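PDB 5ZRD: tyrosinase from Burkholderia thailandensis, which probably hydroxylates monophenols to catechols and oxidises them further to quinones, using a pair of copper ions, and works efficiently at acidic pH. Local coordinates for residues A[120-123]-A[124-127]; A[235-238]-A[239-243]. All coordinates share one frame; numbering follows the deposited sequence.

Contact 1: residues A[120-123]-A[124-127]; sequences TDEY and TLKH
Tyr-123 O is gripped by two backbone N-H groups in the short helix 122-127: His-127 N lies 2.7 Å from Tyr-123 O, almost straight off the carbonyl, and Lys-126 N sits above the carbonyl plane. Both bonds are bent at the hydrogen, and the Lys-126 N-H is shared with Glu-122 O. At its start Asp-121 is the N-cap. Its carboxylate folds back, with CG between the backbone N and the carbonyl carbon (chi1 75°), and OD1 accepts from Thr-124 N at 2.6 Å in a nearly straight bond. Thr-124 OG1 lies 3.0 Å from the same OD1, but this hydroxyl also meets Trp-117 NE1 and Asp-118 O. Leu-125 N donates to Asp-121 O, and the Leu-125 side chain packs on Pro-230 and on Leu-220, holding this capped helix against helix 205-221 in the central tyrosinase domain. The alkyl part of Lys-126 passes Glu-122, Lys-126 CD being 3.6 Å from Glu-122 OE1. His-127 CB lies over one face of the Tyr-123 ring as a CH-pi contact, 3.8 Å from the centroid, while the two rings meet obliquely, their planes at 44°. One water accepts from Tyr-123 OH and donates to His-127 O.

Contact 2: residues A[235-238]-A[239-243]; sequences NGVY and AKYVR
With chi1 near 180° in both, Val-237 CG1 and Tyr-238 CG stand anti to their own backbone nitrogens, and each reaches the residue one turn on in the first turns of helix 237-244: Val-237 meets Tyr-241, and Tyr-238 meets Val-242. Val-237 and Tyr-241 run side by side, pointing the same way, with CG1 of the valine 3.9 Å from CD2 of the tyrosine. Tyr-238 and Val-242 approach aslant: CE1 of the ring comes within 3.9 Å of Val-242 CG2, a methyl that also packs 3.4 Å from Tyr-238 O.

Gly-236 holds the N-cap position and opens the i to i+4 series, its O accepting from Lys-240 N. Tyr-241 N then donates to Val-237 O at 3.0 Å. Val-242 N follows, meeting Tyr-238 O in the carbonyl plane with an N-H...O angle of 166°, straighter than the two bonds before it.

The helix has two differently packed flanks. Val-237 and Tyr-241 lie against Pro-276 of helix 274-285, and the Tyr-241 ring also touches His-319, Val-323 and Met-326 of helix 315-334. These two helices carry His-277, His-281 and His-320, the ligands of one copper; the Tyr-241 side chain comes to about 5 Å from that of His-277, so the contact belongs to the protein packed around the metal site. On another flank Tyr-238 and Val-242 share Leu-412 of helix 410-415. Tyr-241 is buried, and its OH is hydrogen-bonded to Glu-119 OE2.

Both contacts include the N-terminal start of a helix in the central tyrosinase domain, but contact 2 is buried beside the copper-bearing helices, whereas contact 1 is only partly buried and sets Glu-122 and His-127 at the surface. Both share backbone i to i+4 bonds; contact 1 adds a carboxylate cap, a CH-pi contact and a bridging water, while contact 2 has a glycine at the N-cap position, no side-chain cap, and mostly apolar packing. The two touch: Thr-120, in the loop leading into helix 122-127, packs on Tyr-241 (CG2 to CD2, 3.5 Å), and Leu-125, on the helix itself, packs on Tyr-238 (CD2 to CD2, 4.0 Å).

Contact 1: residues A[120-123]-A[124-127]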
ATOM      1  N   THR A 120      14.809  45.407   9.281  1.00 29.51           N
ATOM      2  CA  THR A 120      16.013  46.047   8.761  1.00 30.08           C
ATOM      3  C   THR A 120      16.020  47.557   9.039  1.00 31.12           C
ATOM      4  O   THR A 120      16.822  48.270   8.481  1.00 32.70           O
ATOM      5  CB  THR A 120      16.149  45.791   7.256  1.00 27.41           C
ATOM      6  OG1 THR A 120      14.934  46.159   6.606  1.00 31.37           O
ATOM      7  CG2 THR A 120      16.443  44.341   6.939  1.00 27.98           C
ATOM      8  N   ASP A 121      15.132  48.056   9.876  1.00 33.56           N
ATOM      9  CA  ASP A 121      15.207  49.442  10.328  1.00 35.92           C
ATOM     10  C   ASP A 121      16.346  49.586  11.347  1.00 36.40           C
ATOM     11  O   ASP A 121      16.943  48.593  11.779  1.00 41.04           O
ATOM     12  CB  ASP A 121      13.868  49.912  10.971  1.00 37.97           C
ATOM     13  CG  ASP A 121      13.627  49.338  12.396  1.00 41.18           C
ATOM     14  OD1 ASP A 121      14.460  48.547  12.917  1.00 43.88           O
ATOM     15  OD2 ASP A 121      12.604  49.702  13.010  1.00 43.26           O
ATOM     16  N   GLU A 122      16.584  50.831  11.742  1.00 36.39           N
ATOM     17  CA  GLU A 122      17.681  51.240  12.615  1.00 41.78           C
ATOM     18  C   GLU A 122      17.488  50.612  14.009  1.00 37.39           C
ATOM     19  O   GLU A 122      18.466  50.142  14.623  1.00 32.75           O
ATOM     20  CB  GLU A 122      17.769  52.784  12.663  1.00 47.18           C
ATOM     21  CG  GLU A 122      19.152  53.346  13.012  1.00 56.81           C
ATOM     22  CD  GLU A 122      20.323  52.912  12.119  1.00 74.56           C
ATOM     23  OE1 GLU A 122      21.467  52.872  12.642  1.00 75.51           O
ATOM     24  OE2 GLU A 122      20.105  52.602  10.893  1.00 76.33           O
ATOM     25  N   TYR A 123      16.244  50.592  14.501  1.00 36.04           N
ATOM     26  CA  TYR A 123      15.984  50.041  15.826  1.00 41.39           C
ATOM     27  C   TYR A 123      16.433  48.568  15.873  1.00 39.61           C
ATOM     28  O   TYR A 123      17.238  48.173  16.754  1.00 38.86           O
ATOM     29  CB  TYR A 123      14.526  50.199  16.276  1.00 39.66           C
ATOM     30  CG  TYR A 123      14.322  49.639  17.657  1.00 36.61           C
ATOM     31  CD1 TYR A 123      14.649  50.382  18.776  1.00 44.35           C
ATOM     32  CD2 TYR A 123      13.953  48.320  17.855  1.00 40.02           C
ATOM     33  CE1 TYR A 123      14.581  49.843  20.058  1.00 43.75           C
ATOM     34  CE2 TYR A 123      13.837  47.775  19.129  1.00 39.80           C
ATOM     35  CZ  TYR A 123      14.176  48.535  20.240  1.00 40.47           C
ATOM     36  OH  TYR A 123      14.078  48.040  21.509  1.00 37.92           O
ATOM     37  N   THR A 124      15.952  47.778  14.920  1.00 35.80           N
ATOM     38  CA  THR A 124      16.202  46.358  14.983  1.00 36.05           C
ATOM     39  C   THR A 124      17.712  46.132  14.862  1.00 35.79           C
ATOM     40  O   THR A 124      18.283  45.310  15.586  1.00 34.59           O
ATOM     41  CB  THR A 124      15.404  45.559  13.940  1.00 35.80           C
ATOM     42  OG1 THR A 124      13.996  45.777  14.025  1.00 33.38           O
ATOM     43  CG2 THR A 124      15.623  44.080  14.119  1.00 37.39           C
ATOM     44  N   LEU A 125      18.376  46.877  13.990  1.00 34.15           N
ATOM     45  CA  LEU A 125      19.802  46.625  13.826  1.00 34.56           C
ATOM     46  C   LEU A 125      20.557  46.879  15.135  1.00 38.69           C
ATOM     47  O   LEU A 125      21.605  46.236  15.362  1.00 36.65           O
ATOM     48  CB  LEU A 125      20.373  47.525  12.738  1.00 34.54           C
ATOM     49  CG  LEU A 125      19.875  47.260  11.328  1.00 38.46           C
ATOM     50  CD1 LEU A 125      20.225  48.435  10.413  1.00 38.63           C
ATOM     51  CD2 LEU A 125      20.434  45.952  10.802  1.00 36.24           C
ATOM     52  N   LYS A 126      20.100  47.856  15.928  1.00 38.57           N
ATOM     53  CA  LYS A 126      20.864  48.294  17.108  1.00 43.73           C
ATOM     54  C   LYS A 126      20.309  47.665  18.389  1.00 40.60           C
ATOM     55  O   LYS A 126      21.011  47.663  19.351  1.00 40.16           O
ATOM     56  CB  LYS A 126      20.829  49.819  17.255  1.00 47.17           C
ATOM     57  CG  LYS A 126      21.526  50.604  16.147  1.00 50.48           C
ATOM     58  CD  LYS A 126      21.177  52.088  16.142  1.00 60.14           C
ATOM     59  CE  LYS A 126      22.242  52.989  16.744  1.00 70.02           C
ATOM     60  NZ  LYS A 126      22.480  52.719  18.187  1.00 69.98           N
ATOM     61  N   HIS A 127      19.075  47.163  18.401  1.00 39.02           N
ATOM     62  CA  HIS A 127      18.460  46.661  19.641  1.00 42.62           C
ATOM     63  C   HIS A 127      17.686  45.335  19.487  1.00 42.48           C
ATOM     64  O   HIS A 127      17.191  44.815  20.482  1.00 39.97           O
ATOM     65  CB  HIS A 127      17.537  47.749  20.179  1.00 46.24           C
ATOM     66  CG  HIS A 127      18.324  48.948  20.551  1.00 49.90           C
ATOM     67  ND1 HIS A 127      18.131  50.174  19.952  1.00 51.15           N
ATOM     68  CD2 HIS A 127      19.378  49.070  21.379  1.00 51.72           C
ATOM     69  CE1 HIS A 127      19.000  51.030  20.434  1.00 53.66           C
ATOM     70  NE2 HIS A 127      19.783  50.372  21.311  1.00 54.84           N
TER
HETATM   71  O   HOH W   1      14.653  45.405  21.440  1.00 28.54           O

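Contact 2: residues A[235-238]-A[239-243]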
ATOM      1  N   ASN A 235      27.321  40.154   4.313  1.00 37.97           N
ATOM      2  CA  ASN A 235      26.914  38.756   4.510  1.00 39.54           C
ATOM      3  C   ASN A 235      25.646  38.578   5.346  1.00 36.42           C
ATOM      4  O   ASN A 235      25.165  37.444   5.443  1.00 39.15           O
ATOM      5  CB  ASN A 235      27.924  37.993   5.351  1.00 39.81           C
ATOM      6  CG  ASN A 235      29.293  38.138   4.763  1.00 46.17           C
ATOM      7  OD1 ASN A 235      30.174  38.682   5.428  1.00 51.47           O
ATOM      8  ND2 ASN A 235      29.421  37.754   3.501  1.00 41.73           N
ATOM      9  N   GLY A 236      25.202  39.619   6.034  1.00 32.83           N
ATOM     10  CA  GLY A 236      24.137  39.489   7.014  1.00 34.88           C
ATOM     11  C   GLY A 236      22.745  39.456   6.375  1.00 35.73           C
ATOM     12  O   GLY A 236      22.603  39.496   5.165  1.00 31.26           O
ATOM     13  N   VAL A 237      21.715  39.369   7.215  1.00 35.82           N
ATOM     14  CA  VAL A 237      20.357  39.333   6.722  1.00 35.11           C
ATOM     15  C   VAL A 237      19.994  40.696   6.139  1.00 33.25           C
ATOM     16  O   VAL A 237      19.201  40.754   5.217  1.00 31.34           O
ATOM     17  CB  VAL A 237      19.352  38.927   7.813  1.00 34.65           C
ATOM     18  CG1 VAL A 237      17.936  38.884   7.240  1.00 32.89           C
ATOM     19  CG2 VAL A 237      19.749  37.594   8.428  1.00 32.03           C
ATOM     20  N   TYR A 238      20.594  41.767   6.646  1.00 28.07           N
ATOM     21  CA  TYR A 238      20.311  43.076   6.101  1.00 30.73           C
ATOM     22  C   TYR A 238      20.681  43.137   4.612  1.00 31.61           C
ATOM     23  O   TYR A 238      19.828  43.495   3.718  1.00 27.67           O
ATOM     24  CB  TYR A 238      21.035  44.152   6.910  1.00 32.91           C
ATOM     25  CG  TYR A 238      20.858  45.552   6.388  1.00 31.56           C
ATOM     26  CD1 TYR A 238      21.661  46.054   5.373  1.00 32.67           C
ATOM     27  CD2 TYR A 238      19.874  46.383   6.906  1.00 32.02           C
ATOM     28  CE1 TYR A 238      21.495  47.356   4.901  1.00 34.33           C
ATOM     29  CE2 TYR A 238      19.697  47.680   6.443  1.00 31.49           C
ATOM     30  CZ  TYR A 238      20.514  48.172   5.441  1.00 33.45           C
ATOM     31  OH  TYR A 238      20.328  49.448   4.999  1.00 35.37           O
ATOM     32  N   ALA A 239      21.935  42.784   4.344  1.00 29.58           N
ATOM     33  CA  ALA A 239      22.426  42.684   2.962  1.00 32.66           C
ATOM     34  C   ALA A 239      21.547  41.743   2.128  1.00 32.08           C
ATOM     35  O   ALA A 239      21.342  42.008   0.954  1.00 29.10           O
ATOM     36  CB  ALA A 239      23.849  42.183   2.944  1.00 35.56           C
ATOM     37  N   LYS A 240      21.142  40.602   2.691  1.00 29.19           N
ATOM     38  CA  LYS A 240      20.398  39.636   1.896  1.00 32.20           C
ATOM     39  C   LYS A 240      19.021  40.212   1.500  1.00 29.90           C
ATOM     40  O   LYS A 240      18.560  40.006   0.394  1.00 26.29           O
ATOM     41  CB  LYS A 240      20.268  38.326   2.675  1.00 38.40           C
ATOM     42  CG  LYS A 240      21.456  37.376   2.594  1.00 43.37           C
ATOM     43  CD  LYS A 240      21.000  35.926   2.705  1.00 54.85           C
ATOM     44  CE  LYS A 240      22.120  34.902   2.645  1.00 61.34           C
ATOM     45  NZ  LYS A 240      22.438  34.523   1.246  1.00 65.37           N
ATOM     46  N   TYR A 241      18.375  40.979   2.388  1.00 29.82           N
ATOM     47  CA  TYR A 241      17.087  41.629   2.077  1.00 28.60           C
ATOM     48  C   TYR A 241      17.271  42.712   1.005  1.00 29.23           C
ATOM     49  O   TYR A 241      16.470  42.802   0.077  1.00 25.66           O
ATOM     50  CB  TYR A 241      16.479  42.208   3.341  1.00 28.04           C
ATOM     51  CG  TYR A 241      15.474  41.364   4.081  1.00 31.60           C
ATOM     52  CD1 TYR A 241      14.441  40.714   3.417  1.00 34.03           C
ATOM     53  CD2 TYR A 241      15.474  41.316   5.469  1.00 29.82           C
ATOM     54  CE1 TYR A 241      13.496  39.960   4.102  1.00 33.25           C
ATOM     55  CE2 TYR A 241      14.522  40.588   6.163  1.00 29.52           C
ATOM     56  CZ  TYR A 241      13.526  39.910   5.482  1.00 32.07           C
ATOM     57  OH  TYR A 241      12.554  39.213   6.147  1.00 33.18           O
ATOM     58  N   VAL A 242      18.353  43.486   1.093  1.00 29.73           N
ATOM     59  CA  VAL A 242      18.689  44.479   0.054  1.00 30.28           C
ATOM     60  C   VAL A 242      18.881  43.764  -1.281  1.00 31.47           C
ATOM     61  O   VAL A 242      18.248  44.133  -2.272  1.00 32.38           O
ATOM     62  CB  VAL A 242      19.922  45.343   0.391  1.00 35.31           C
ATOM     63  CG1 VAL A 242      20.302  46.231  -0.783  1.00 35.55           C
ATOM     64  CG2 VAL A 242      19.734  46.188   1.649  1.00 31.18           C
ATOM     65  N   ARG A 243      19.658  42.690  -1.301  1.00 35.00           N
ATOM     66  CA  ARG A 243      19.859  41.901  -2.553  1.00 36.12           C
ATOM     67  C   ARG A 243      18.522  41.459  -3.171  1.00 34.92           C
ATOM     68  O   ARG A 243      18.372  41.478  -4.412  1.00 35.95           O
ATOM     69  CB  ARG A 243      20.660  40.616  -2.308  1.00 43.63           C
ATOM     70  CG  ARG A 243      22.160  40.737  -2.505  1.00 58.08           C
ATOM     71  CD  ARG A 243      22.763  39.584  -3.291  1.00 63.51           C
ATOM     72  NE  ARG A 243      24.210  39.749  -3.280  1.00 77.34           N
ATOM     73  CZ  ARG A 243      24.905  40.483  -4.152  1.00 82.18           C
ATOM     74  NH1 ARG A 243      24.344  40.881  -5.284  1.00 70.86           N
ATOM     75  NH2 ARG A 243      26.163  40.809  -3.884  1.00 79.78           N
TER